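Cyclic di-GMP-binding protein XC_3703 (Xanthomonas campestris pv. campestris, PDB 5B7W) binds the second messenger cyclic di-GMP, regulates virulence and biofilm formation, and without the ligand promotes binding of a LysR-type regulator to its target genes. Local coordinates at residues Asp5-Val10 and Gly125-Val130; Asp43-Asn48 and Val96-Glu101; Ile47-Pro52 and Ala90-Thr95; Gln102-Gln107 and Ala148-Pro153. One frame throughout, in Å; residues are numbered along the deposited sequence.

Contact 1 (Asp5-Val10 and Gly125-Val130)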
loop_
_atom_site.group_PDB
_atom_site.type_symbol
_atom_site.label_atom_id
_atom_site.label_comp_id
_atom_site.label_asym_id
_atom_site.label_seq_id
_atom_site.Cartn_x
_atom_site.Cartn_y
_atom_site.Cartn_z
ATOM N N ASP A 5 -10.312 -13.694 5.428
ATOM C CA ASP A 5 -9.443 -12.690 6.024
ATOM C C ASP A 5 -9.395 -11.451 5.142
ATOM O O ASP A 5 -9.202 -11.556 3.926
ATOM C CB ASP A 5 -8.029 -13.236 6.233
ATOM C CG ASP A 5 -7.878 -13.974 7.546
ATOM O OD1 ASP A 5 -8.769 -13.839 8.410
ATOM O OD2 ASP A 5 -6.866 -14.684 7.715
ATOM N N VAL A 6 -9.577 -10.289 5.756
ATOM C CA VAL A 6 -9.303 -9.013 5.107
ATOM C C VAL A 6 -7.851 -8.662 5.394
ATOM O O VAL A 6 -7.464 -8.492 6.556
ATOM C CB VAL A 6 -10.250 -7.912 5.605
ATOM C CG1 VAL A 6 -10.012 -6.619 4.835
ATOM C CG2 VAL A 6 -11.696 -8.357 5.479
ATOM N N ILE A 7 -7.042 -8.571 4.343
ATOM C CA ILE A 7 -5.617 -8.319 4.494
ATOM C C ILE A 7 -5.245 -7.073 3.706
ATOM O O ILE A 7 -5.994 -6.591 2.851
ATOM C CB ILE A 7 -4.756 -9.516 4.040
ATOM C CG1 ILE A 7 -4.921 -9.754 2.537
ATOM C CG2 ILE A 7 -5.116 -10.764 4.828
ATOM C CD1 ILE A 7 -4.090 -10.903 2.008
ATOM N N SER A 8 -4.061 -6.548 4.015
ATOM C CA SER A 8 -3.465 -5.428 3.285
ATOM C C SER A 8 -1.979 -5.753 3.163
ATOM O O SER A 8 -1.181 -5.404 4.037
ATOM C CB SER A 8 -3.703 -4.102 3.989
ATOM O OG SER A 8 -3.282 -3.024 3.171
ATOM N N GLU A 9 -1.619 -6.434 2.080
ATOM C CA GLU A 9 -0.273 -6.951 1.905
ATOM C C GLU A 9 0.265 -6.569 0.536
ATOM O O GLU A 9 -0.490 -6.376 -0.421
ATOM C CB GLU A 9 -0.239 -8.475 2.070
ATOM C CG GLU A 9 -0.591 -8.946 3.468
ATOM C CD GLU A 9 -0.493 -10.450 3.618
ATOM O OE1 GLU A 9 -0.287 -11.139 2.597
ATOM O OE2 GLU A 9 -0.619 -10.942 4.759
ATOM N N VAL A 10 1.588 -6.463 0.462
ATOM C CA VAL A 10 2.303 -6.182 -0.775
ATOM C C VAL A 10 3.340 -7.278 -0.969
ATOM O O VAL A 10 4.091 -7.596 -0.040
ATOM C CB VAL A 10 2.977 -4.796 -0.743
ATOM C CG1 VAL A 10 3.740 -4.545 -2.033
ATOM C CG2 VAL A 10 1.943 -3.706 -0.504
ATOM N N GLY A 125 -4.257 -10.199 14.858
ATOM C CA GLY A 125 -2.991 -9.615 14.445
ATOM C C GLY A 125 -3.239 -8.393 13.584
ATOM O O GLY A 125 -3.989 -7.484 13.958
ATOM N N ASP A 126 -2.612 -8.369 12.408
ATOM C CA ASP A 126 -2.767 -7.279 11.455
ATOM C C ASP A 126 -3.796 -7.594 10.375
ATOM O O ASP A 126 -3.836 -6.912 9.345
ATOM C CB ASP A 126 -1.417 -6.938 10.823
ATOM C CG ASP A 126 -0.778 -8.127 10.134
ATOM O OD1 ASP A 126 -1.247 -9.265 10.347
ATOM O OD2 ASP A 126 0.199 -7.924 9.382
ATOM N N LYS A 127 -4.621 -8.614 10.588
ATOM C CA LYS A 127 -5.668 -9.002 9.656
ATOM C C LYS A 127 -7.021 -8.931 10.348
ATOM O O LYS A 127 -7.116 -8.922 11.578
ATOM C CB LYS A 127 -5.439 -10.418 9.111
ATOM C CG LYS A 127 -4.092 -10.628 8.441
ATOM C CD LYS A 127 -3.923 -12.075 8.004
ATOM C CE LYS A 127 -2.638 -12.274 7.219
ATOM N NZ LYS A 127 -2.555 -13.641 6.634
ATOM N N LEU A 128 -8.076 -8.884 9.538
ATOM C CA LEU A 128 -9.451 -8.868 10.025
ATOM C C LEU A 128 -10.170 -10.090 9.470
ATOM O O LEU A 128 -10.375 -10.194 8.255
ATOM C CB LEU A 128 -10.166 -7.581 9.616
ATOM C CG LEU A 128 -11.592 -7.420 10.149
ATOM C CD1 LEU A 128 -11.584 -7.200 11.655
ATOM C CD2 LEU A 128 -12.324 -6.291 9.436
ATOM N N ARG A 129 -10.549 -11.013 10.349
ATOM C CA ARG A 129 -11.326 -12.174 9.939
ATOM C C ARG A 129 -12.811 -11.859 10.050
ATOM O O ARG A 129 -13.281 -11.396 11.094
ATOM C CB ARG A 129 -10.988 -13.407 10.777
ATOM C CG ARG A 129 -11.701 -14.661 10.283
ATOM C CD ARG A 129 -11.233 -15.913 10.999
ATOM N NE ARG A 129 -9.828 -16.208 10.731
ATOM C CZ ARG A 129 -9.359 -16.677 9.577
ATOM N NH1 ARG A 129 -8.061 -16.911 9.442
ATOM N NH2 ARG A 129 -10.179 -16.914 8.560
ATOM N N VAL A 130 -13.541 -12.114 8.970
ATOM C CA VAL A 130 -14.970 -11.842 8.887
ATOM C C VAL A 130 -15.704 -13.173 8.825
ATOM O O VAL A 130 -15.375 -14.031 7.997
ATOM C CB VAL A 130 -15.299 -10.968 7.665
ATOM C CG1 VAL A 130 -16.795 -10.745 7.556
ATOM C CG2 VAL A 130 -14.558 -9.640 7.751
HETATM O O HOH W 1 -4.849 -14.678 5.728
HETATM O O HOH W 2 -3.043 -7.342 6.553
HETATM O O HOH W 3 -2.072 -13.544 3.790
#

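Contact 2 (Asp43-Asn48 and Val96-Glu101)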
loop_
_atom_site.group_PDB
_atom_site.type_symbol
_atom_site.label_atom_id
_atom_site.label_comp_id
_atom_site.label_asym_id
_atom_site.label_seq_id
_atom_site.Cartn_x
_atom_site.Cartn_y
_atom_site.Cartn_z
ATOM N N ASP A 43 14.332 -2.276 4.404
ATOM C CA ASP A 43 13.647 -3.284 5.213
ATOM C C ASP A 43 12.355 -3.776 4.568
ATOM O O ASP A 43 11.464 -4.278 5.263
ATOM C CB ASP A 43 13.359 -2.760 6.626
ATOM C CG ASP A 43 14.621 -2.407 7.387
ATOM O OD1 ASP A 43 15.676 -3.014 7.107
ATOM O OD2 ASP A 43 14.558 -1.522 8.266
ATOM N N GLY A 44 12.233 -3.646 3.249
ATOM C CA GLY A 44 11.010 -4.029 2.572
ATOM C C GLY A 44 9.790 -3.240 2.990
ATOM O O GLY A 44 8.664 -3.695 2.773
ATOM N N LYS A 45 9.982 -2.070 3.588
ATOM C CA LYS A 45 8.892 -1.239 4.086
ATOM C C LYS A 45 9.010 0.217 3.664
ATOM O O LYS A 45 7.991 0.853 3.382
ATOM C CB LYS A 45 8.829 -1.315 5.623
ATOM C CG LYS A 45 8.683 -2.719 6.182
ATOM C CD LYS A 45 8.842 -2.728 7.694
ATOM C CE LYS A 45 8.507 -4.092 8.278
ATOM N NZ LYS A 45 7.486 -4.813 7.470
ATOM N N VAL A 46 10.222 0.763 3.615
ATOM C CA VAL A 46 10.445 2.182 3.375
ATOM C C VAL A 46 11.185 2.348 2.057
ATOM O O VAL A 46 12.192 1.672 1.815
ATOM C CB VAL A 46 11.232 2.831 4.529
ATOM C CG1 VAL A 46 11.617 4.260 4.177
ATOM C CG2 VAL A 46 10.416 2.792 5.811
ATOM N N ILE A 47 10.685 3.242 1.209
ATOM C CA ILE A 47 11.352 3.631 -0.026
ATOM C C ILE A 47 11.877 5.045 0.171
ATOM O O ILE A 47 11.096 5.992 0.326
ATOM C CB ILE A 47 10.415 3.554 -1.239
ATOM C CG1 ILE A 47 9.917 2.124 -1.444
ATOM C CG2 ILE A 47 11.126 4.056 -2.488
ATOM C CD1 ILE A 47 8.985 1.972 -2.625
ATOM N N ASN A 48 13.198 5.193 0.171
ATOM C CA ASN A 48 13.828 6.496 0.333
ATOM C C ASN A 48 14.120 7.091 -1.039
ATOM O O ASN A 48 14.850 6.494 -1.838
ATOM C CB ASN A 48 15.110 6.382 1.158
ATOM C CG ASN A 48 14.833 6.207 2.638
ATOM O OD1 ASN A 48 14.086 6.982 3.237
ATOM N ND2 ASN A 48 15.433 5.185 3.237
ATOM N N VAL A 96 5.719 2.062 2.605
ATOM C CA VAL A 96 4.830 1.113 1.950
ATOM C C VAL A 96 3.988 0.441 3.024
ATOM O O VAL A 96 4.411 -0.547 3.634
ATOM C CB VAL A 96 5.618 0.082 1.119
ATOM C CG1 VAL A 96 4.665 -0.849 0.385
ATOM C CG2 VAL A 96 6.540 0.789 0.138
ATOM N N LYS A 97 2.797 0.983 3.271
ATOM C CA LYS A 97 1.956 0.497 4.358
ATOM C C LYS A 97 1.467 -0.917 4.067
ATOM O O LYS A 97 0.982 -1.208 2.969
ATOM C CB LYS A 97 0.768 1.434 4.570
ATOM C CG LYS A 97 1.148 2.841 5.005
ATOM C CD LYS A 97 -0.076 3.743 5.085
ATOM C CE LYS A 97 -0.841 3.768 3.771
ATOM N NZ LYS A 97 -2.050 4.637 3.840
ATOM N N GLN A 98 1.609 -1.798 5.057
ATOM C CA GLN A 98 1.148 -3.176 4.979
ATOM C C GLN A 98 0.564 -3.577 6.325
ATOM O O GLN A 98 1.001 -3.098 7.375
ATOM C CB GLN A 98 2.281 -4.142 4.590
ATOM C CG GLN A 98 3.063 -3.730 3.352
ATOM C CD GLN A 98 4.532 -4.087 3.436
ATOM O OE1 GLN A 98 4.924 -5.227 3.186
ATOM N NE2 GLN A 98 5.358 -3.107 3.795
ATOM N N GLY A 99 -0.426 -4.466 6.285
ATOM C CA GLY A 99 -1.095 -4.897 7.498
ATOM C C GLY A 99 -2.154 -3.915 7.954
ATOM O O GLY A 99 -2.053 -2.716 7.679
ATOM N N ILE A 100 -3.174 -4.404 8.649
ATOM C CA ILE A 100 -4.274 -3.567 9.113
ATOM C C ILE A 100 -4.089 -3.328 10.605
ATOM O O ILE A 100 -4.302 -4.230 11.422
ATOM C CB ILE A 100 -5.639 -4.196 8.805
ATOM C CG1 ILE A 100 -5.781 -4.432 7.300
ATOM C CG2 ILE A 100 -6.759 -3.297 9.302
ATOM C CD1 ILE A 100 -7.071 -5.116 6.907
ATOM N N GLU A 101 -3.686 -2.108 10.958
ATOM C CA GLU A 101 -3.490 -1.739 12.350
ATOM C C GLU A 101 -4.827 -1.716 13.089
ATOM O O GLU A 101 -5.906 -1.710 12.487
ATOM C CB GLU A 101 -2.805 -0.376 12.453
ATOM C CG GLU A 101 -1.515 -0.258 11.652
ATOM C CD GLU A 101 -1.183 1.177 11.283
ATOM O OE1 GLU A 101 -0.426 1.381 10.310
ATOM O OE2 GLU A 101 -1.677 2.100 11.964
#

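Contact 3 (Ile47-Pro52 and Ala90-Thr95)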
loop_
_atom_site.group_PDB
_atom_site.type_symbol
_atom_site.label_atom_id
_atom_site.label_comp_id
_atom_site.label_asym_id
_atom_site.label_seq_id
_atom_site.Cartn_x
_atom_site.Cartn_y
_atom_site.Cartn_z
ATOM N N ILE A 47 10.685 3.242 1.209
ATOM C CA ILE A 47 11.352 3.631 -0.026
ATOM C C ILE A 47 11.877 5.045 0.171
ATOM O O ILE A 47 11.096 5.992 0.326
ATOM C CB ILE A 47 10.415 3.554 -1.239
ATOM C CG1 ILE A 47 9.917 2.124 -1.444
ATOM C CG2 ILE A 47 11.126 4.056 -2.488
ATOM C CD1 ILE A 47 8.985 1.972 -2.625
ATOM N N ASN A 48 13.198 5.193 0.171
ATOM C CA ASN A 48 13.828 6.496 0.333
ATOM C C ASN A 48 14.120 7.091 -1.039
ATOM O O ASN A 48 14.850 6.494 -1.838
ATOM C CB ASN A 48 15.110 6.382 1.158
ATOM C CG ASN A 48 14.833 6.207 2.638
ATOM O OD1 ASN A 48 14.086 6.982 3.237
ATOM N ND2 ASN A 48 15.433 5.185 3.237
ATOM N N GLN A 49 13.538 8.253 -1.313
ATOM C CA GLN A 49 13.806 9.002 -2.531
ATOM C C GLN A 49 14.774 10.133 -2.219
ATOM O O GLN A 49 14.649 10.801 -1.189
ATOM C CB GLN A 49 12.516 9.571 -3.128
ATOM C CG GLN A 49 11.347 8.599 -3.147
ATOM C CD GLN A 49 10.150 9.148 -3.902
ATOM O OE1 GLN A 49 9.777 8.633 -4.957
ATOM N NE2 GLN A 49 9.544 10.201 -3.367
ATOM N N SER A 50 15.743 10.341 -3.107
ATOM C CA SER A 50 16.743 11.383 -2.921
ATOM C C SER A 50 17.119 11.968 -4.270
ATOM O O SER A 50 17.379 11.227 -5.223
ATOM C CB SER A 50 17.989 10.839 -2.210
ATOM O OG SER A 50 18.585 9.792 -2.955
ATOM N N ALA A 51 17.145 13.296 -4.352
ATOM C CA ALA A 51 17.478 13.998 -5.566
ATOM C C ALA A 51 18.045 15.360 -5.196
ATOM O O ALA A 51 17.943 15.774 -4.026
ATOM C CB ALA A 51 16.256 14.156 -6.484
ATOM N N PRO A 52 18.666 16.067 -6.132
ATOM C CA PRO A 52 19.172 17.412 -5.812
ATOM C C PRO A 52 18.092 18.406 -5.415
ATOM O O PRO A 52 18.359 19.283 -4.584
ATOM C CB PRO A 52 19.877 17.837 -7.106
ATOM C CG PRO A 52 20.305 16.560 -7.729
ATOM C CD PRO A 52 19.224 15.565 -7.406
ATOM N N ALA A 90 17.516 16.992 -1.759
ATOM C CA ALA A 90 16.188 16.701 -1.239
ATOM C C ALA A 90 16.045 15.206 -0.983
ATOM O O ALA A 90 16.560 14.384 -1.747
ATOM C CB ALA A 90 15.102 17.168 -2.212
ATOM N N ARG A 91 15.347 14.863 0.098
ATOM C CA ARG A 91 15.094 13.475 0.456
ATOM C C ARG A 91 13.662 13.339 0.954
ATOM O O ARG A 91 13.113 14.260 1.566
ATOM C CB ARG A 91 16.070 12.972 1.530
ATOM C CG ARG A 91 17.532 12.990 1.108
ATOM C CD ARG A 91 18.428 12.410 2.190
ATOM N NE ARG A 91 19.834 12.415 1.797
ATOM C CZ ARG A 91 20.423 11.436 1.117
ATOM N NH1 ARG A 91 19.728 10.368 0.751
ATOM N NH2 ARG A 91 21.709 11.525 0.803
ATOM N N GLN A 92 13.063 12.181 0.690
ATOM C CA GLN A 92 11.695 11.922 1.119
ATOM C C GLN A 92 11.528 10.440 1.417
ATOM O O GLN A 92 11.964 9.593 0.634
ATOM C CB GLN A 92 10.683 12.363 0.055
ATOM C CG GLN A 92 9.238 12.288 0.520
ATOM C CD GLN A 92 8.254 12.642 -0.574
ATOM O OE1 GLN A 92 8.548 12.494 -1.761
ATOM N NE2 GLN A 92 7.078 13.119 -0.182
ATOM N N LYS A 93 10.893 10.144 2.545
ATOM C CA LYS A 93 10.627 8.778 2.973
ATOM C C LYS A 93 9.203 8.394 2.596
ATOM O O LYS A 93 8.249 9.093 2.958
ATOM C CB LYS A 93 10.838 8.641 4.483
ATOM C CG LYS A 93 10.194 7.418 5.106
ATOM C CD LYS A 93 10.496 7.348 6.594
ATOM C CE LYS A 93 9.848 6.134 7.236
ATOM N NZ LYS A 93 10.281 5.955 8.649
ATOM N N VAL A 94 9.062 7.293 1.864
ATOM C CA VAL A 94 7.763 6.772 1.453
ATOM C C VAL A 94 7.573 5.428 2.141
ATOM O O VAL A 94 8.308 4.470 1.869
ATOM C CB VAL A 94 7.655 6.637 -0.072
ATOM C CG1 VAL A 94 6.239 6.241 -0.469
ATOM C CG2 VAL A 94 8.063 7.935 -0.750
ATOM N N THR A 95 6.588 5.353 3.032
ATOM C CA THR A 95 6.289 4.124 3.755
ATOM C C THR A 95 5.312 3.285 2.940
ATOM O O THR A 95 4.213 3.745 2.615
ATOM C CB THR A 95 5.708 4.428 5.135
ATOM O OG1 THR A 95 6.691 5.093 5.937
ATOM C CG2 THR A 95 5.280 3.140 5.829
#

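Contact 4 (Gln102-Gln107 and Ala148-Pro153)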
loop_
_atom_site.group_PDB
_atom_site.type_symbol
_atom_site.label_atom_id
_atom_site.label_comp_id
_atom_site.label_asym_id
_atom_site.label_seq_id
_atom_site.Cartn_x
_atom_site.Cartn_y
_atom_site.Cartn_z
ATOM N N GLN A 102 -4.741 -1.700 14.421
ATOM C CA GLN A 102 -5.947 -1.691 15.245
ATOM C C GLN A 102 -6.806 -0.465 14.968
ATOM O O GLN A 102 -8.035 -0.528 15.085
ATOM C CB GLN A 102 -5.569 -1.755 16.724
ATOM C CG GLN A 102 -5.993 -3.039 17.415
ATOM C CD GLN A 102 -5.359 -3.202 18.783
ATOM O OE1 GLN A 102 -5.166 -2.229 19.511
ATOM N NE2 GLN A 102 -5.032 -4.440 19.138
ATOM N N LYS A 103 -6.181 0.655 14.598
ATOM C CA LYS A 103 -6.932 1.853 14.240
ATOM C C LYS A 103 -7.817 1.598 13.024
ATOM O O LYS A 103 -9.035 1.799 13.069
ATOM C CB LYS A 103 -5.964 3.007 13.977
ATOM C CG LYS A 103 -6.608 4.254 13.400
ATOM C CD LYS A 103 -7.569 4.889 14.388
ATOM C CE LYS A 103 -7.322 6.384 14.496
ATOM N NZ LYS A 103 -7.002 6.989 13.174
ATOM N N GLN A 104 -7.213 1.141 11.925
ATOM C CA GLN A 104 -7.972 0.907 10.703
ATOM C C GLN A 104 -8.891 -0.302 10.828
ATOM O O GLN A 104 -9.932 -0.357 10.162
ATOM C CB GLN A 104 -7.014 0.733 9.524
ATOM C CG GLN A 104 -6.077 1.916 9.302
ATOM C CD GLN A 104 -4.780 1.805 10.087
ATOM O OE1 GLN A 104 -3.978 0.910 9.852
ATOM N NE2 GLN A 104 -4.572 2.720 11.022
ATOM N N ALA A 105 -8.528 -1.275 11.668
ATOM C CA ALA A 105 -9.359 -2.463 11.839
ATOM C C ALA A 105 -10.696 -2.111 12.478
ATOM O O ALA A 105 -11.758 -2.498 11.978
ATOM C CB ALA A 105 -8.618 -3.510 12.673
ATOM N N LYS A 106 -10.665 -1.372 13.591
ATOM C CA LYS A 106 -11.904 -0.916 14.215
ATOM C C LYS A 106 -12.725 -0.055 13.268
ATOM O O LYS A 106 -13.961 -0.109 13.296
ATOM C CB LYS A 106 -11.599 -0.132 15.485
ATOM C CG LYS A 106 -10.916 -0.929 16.563
ATOM C CD LYS A 106 -10.205 0.007 17.506
ATOM C CE LYS A 106 -9.789 -0.714 18.760
ATOM N NZ LYS A 106 -9.564 0.227 19.885
ATOM N N GLN A 107 -12.065 0.769 12.452
ATOM C CA GLN A 107 -12.785 1.425 11.370
ATOM C C GLN A 107 -13.415 0.393 10.449
ATOM O O GLN A 107 -14.565 0.556 10.028
ATOM C CB GLN A 107 -11.864 2.366 10.594
ATOM C CG GLN A 107 -11.237 3.440 11.470
ATOM C CD GLN A 107 -10.400 4.425 10.681
ATOM O OE1 GLN A 107 -10.463 4.449 9.456
ATOM N NE2 GLN A 107 -9.599 5.233 11.378
ATOM N N ALA A 148 -15.455 0.908 -0.736
ATOM C CA ALA A 148 -15.407 1.772 0.434
ATOM C C ALA A 148 -14.429 2.922 0.209
ATOM O O ALA A 148 -13.722 2.987 -0.798
ATOM C CB ALA A 148 -15.017 0.967 1.677
ATOM N N ASP A 149 -14.400 3.844 1.168
ATOM C CA ASP A 149 -13.488 4.986 1.142
ATOM C C ASP A 149 -12.448 4.758 2.235
ATOM O O ASP A 149 -12.551 5.285 3.344
ATOM C CB ASP A 149 -14.245 6.299 1.338
ATOM C CG ASP A 149 -13.440 7.506 0.900
ATOM O OD1 ASP A 149 -13.507 7.862 -0.296
ATOM O OD2 ASP A 149 -12.741 8.101 1.748
ATOM N N PHE A 150 -11.431 3.965 1.909
ATOM C CA PHE A 150 -10.461 3.494 2.885
ATOM C C PHE A 150 -9.051 3.900 2.480
ATOM O O PHE A 150 -8.716 3.922 1.291
ATOM C CB PHE A 150 -10.543 1.973 3.040
ATOM C CG PHE A 150 -10.010 1.470 4.345
ATOM C CD1 PHE A 150 -10.551 1.912 5.539
ATOM C CD2 PHE A 150 -8.979 0.547 4.380
ATOM C CE1 PHE A 150 -10.068 1.454 6.744
ATOM C CE2 PHE A 150 -8.493 0.083 5.584
ATOM C CZ PHE A 150 -9.040 0.536 6.767
ATOM N N GLU A 151 -8.232 4.214 3.483
ATOM C CA GLU A 151 -6.852 4.646 3.293
ATOM C C GLU A 151 -5.899 3.489 3.025
ATOM O O GLU A 151 -4.680 3.692 3.044
ATOM C CB GLU A 151 -6.379 5.428 4.522
ATOM C CG GLU A 151 -6.458 4.642 5.822
ATOM C CD GLU A 151 -6.051 5.464 7.027
ATOM O OE1 GLU A 151 -6.936 5.805 7.841
ATOM O OE2 GLU A 151 -4.848 5.772 7.160
ATOM N N LEU A 152 -6.422 2.285 2.783
ATOM C CA LEU A 152 -5.590 1.116 2.557
ATOM C C LEU A 152 -6.144 0.231 1.446
ATOM O O LEU A 152 -7.363 0.024 1.363
ATOM C CB LEU A 152 -5.441 0.250 3.816
ATOM C CG LEU A 152 -4.226 0.441 4.725
ATOM C CD1 LEU A 152 -4.452 1.547 5.733
ATOM C CD2 LEU A 152 -3.854 -0.856 5.439
ATOM N N PRO A 153 -5.268 -0.316 0.609
ATOM C CA PRO A 153 -5.700 -1.376 -0.308
ATOM C C PRO A 153 -6.068 -2.631 0.468
ATOM O O PRO A 153 -5.383 -3.022 1.415
ATOM C CB PRO A 153 -4.466 -1.605 -1.192
ATOM C CG PRO A 153 -3.612 -0.381 -1.000
ATOM C CD PRO A 153 -3.862 0.055 0.405
#

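Contact 1 (Asp5-Val10 and Gly125-Val130)
V6 and L128 form the tight heart of this contact. Their backbones make a hydrogen-bonded antiparallel pair: V6 N donates to L128 O over a short 2.6 Å, almost straight at 175° and in the carbonyl plane, while L128 N returns the bond to V6 O at a more relaxed 3.1 Å. On the same face the V6 and L128 side chains meet at their roots, CB to CB 4.0 Å. The CG2 branch of V6, anti to its own carbonyl carbon, crosses obliquely to CG2 of V130, 3.9 Å away. L108 of helix 102-114 packs on both V6 and L128, so this is the helix-covered face of the sheet. The sheet belongs to domain I, an RNA-recognition-motif-like fold in which strand 3-7 lies between strands 127-132 and 155-160. The other face, with D5 and R129, is largely charged. Here the D5 carboxylate is tilted over the R129 guanidinium, with OD1 standing 3.1 Å above the centre of its plane. OD2, 3.1 Å from NH1, also lies well out of the plane, so this salt bridge is one of charges alone. NH1 instead donates to N158 OD1. Towards solvent the packing loosens. K127, extended beyond CG, runs alongside I7, its CD 3.6 Å from I7 CG2, and sends NZ between D5 and E9 without closing tightly on either. Water 1 joins NZ to D5 OD2, water 3 accepts from NZ and probably bonds to E9 OE2, and the salt bridge from NZ to E9 OE2 is long, 3.8 Å.

Contact 2 (Asp43-Asn48 and Val96-Glu101)
I47 laps the end of its side chain over V96: CD1, at the tip of an extended chain with CG1 anti to the carbonyl carbon, comes 3.9 Å from the CG2 branch of V96, and the two side chains cross obliquely. L15 of helix 12-26 touches both, which places this apolar overlap on the helix-covered side of domain II. Beside it lies the one hydrogen bond between the segments. V96 N donates to K45 O at 2.7 Å, approaching nearly along the C=O axis, with a C=O...N angle of 175°. K45 and V46 both face E42, the last residue of strand 38-42, in a classic beta bulge just where strand 46-51 begins. Past V96 the chain leaves the sheet and becomes the connection from domain II to helix 102-114 of domain I, where K97 and G99 make backbone bonds to C77 and S8. Q98 bends at chi2 (145°) and folds its amide back along its own segment, so that NE2 donates in its own plane to V96 O at 2.7 Å. The K45 chain crosses the Q98 chain at about a right angle. With no salt bridge and no side-chain hydrogen bond across the two segments, the grip between them rests on a single main-chain bond and a small apolar patch, and probably depends little on ionisation.

Contact 3 (Ile47-Pro52 and Ala90-Thr95)
This is antiparallel strand pairing at the centre of the domain II sheet, where strands 46-51 and 90-96 are the two inner strands of a four-stranded, RNA-recognition-motif-like fold. The paired segments 47-51 and 90-95 run at 165° to each other, and three hydrogen-bonded pairs, I47 with V94, Q49 with Q92 and A51 with A90, each close a ring of two N-H...O bonds. The straightest is I47 N to V94 O, 2.8 Å at 177°; in the bond returned to I47 O, V94 N stands above the carbonyl plane. At the far end A90 N reaches A51 O over only 2.6 Å, nearly along the C=O axis. Side chains of I47, Q49, A51, Q92 and V94 turn to the face packed by helices 12-26 and 54-70. On that face Q49 and Q92 run side by side, both extended beyond CG, with their amide planes 37° apart. Their buried ends have partners on neighbouring elements: Q49 NE2 donates to T61 OG1 of helix 54-70, and Q92 NE2 to G81 O of strand 78-85. The Q49 amide also lies across V94, with NE2 3.8 Å from CG2. The opposite face carries N48, S50, R91 and K93 and is more open to solvent. N48 leans its OD1 to 3.9 Å from K93 CB, while the K93 chain, extended beyond CG, leads its end away. R91 runs extended from CG to NE and brings NH1 to 3.5 Å from S50 CB.

Contact 4 (Gln102-Gln107 and Ala148-Pro153)
The F150 ring points its tip at helix 102-114 and crosses the Q104 side chain at about a right angle. Its CZ comes within 3.4 Å of Q104 CB and 3.6 Å of Q104 O, so the ring meets both the root of the side chain and the helix backbone. With CG anti to the backbone N (chi1 -157°), F150 reaches across to the helix although its CB does not aim there; L152 O lies in the ring plane, at the edge. Q104 is sharply bent at chi2 (89°), which turns its amide back towards the beginning of the helix, where NE2 donates to the carboxylate of E101, the N-cap residue. Its CG, anti to the carbonyl carbon, lies beside L152, 3.9 Å from CD1, and these two side chains again cross at about a right angle. The contact lies in domain I, an RNA-recognition-motif-like fold: the segment 148-153 leads from helix 135-146 into the last strand, 155-160, and passes the first turns of helix 102-114 on the way. Q107, one turn further along the helix, is extended beyond CG, its amide almost perpendicular to the F150 ring (89°) and its OE1 4.1 Å from CE1. E151, with CG in the crowded position between backbone N and carbonyl carbon, stretches its chain towards the helix on the exposed side. Its OE1 remains 4.1 Å from Q107 OE1, and no hydrogen bond spans the two segments; K103 NZ, 5.5 Å from E151 OE1, may add a weak long-range attraction.

Contacts 1 and 4 belong to domain I, contact 3 to domain II, and contact 2 begins in domain II and runs across the join. Contacts 1 and 3 lie on opposite sides of the chain's centre, their own centres 28 Å apart, whereas contact 2 meets all three others. It shares I47 and N48 with contact 3, is bonded to contact 1 by G99 N and S8 O at 2.6 Å, and to contact 4 by K97 NZ and E151 O. S8 OG of contact 1 bonds in turn to P153 O of contact 4. Contact 1 comes nearest the presumed cyclic di-GMP site: V130 is about 9 Å from R135, side chain to side chain.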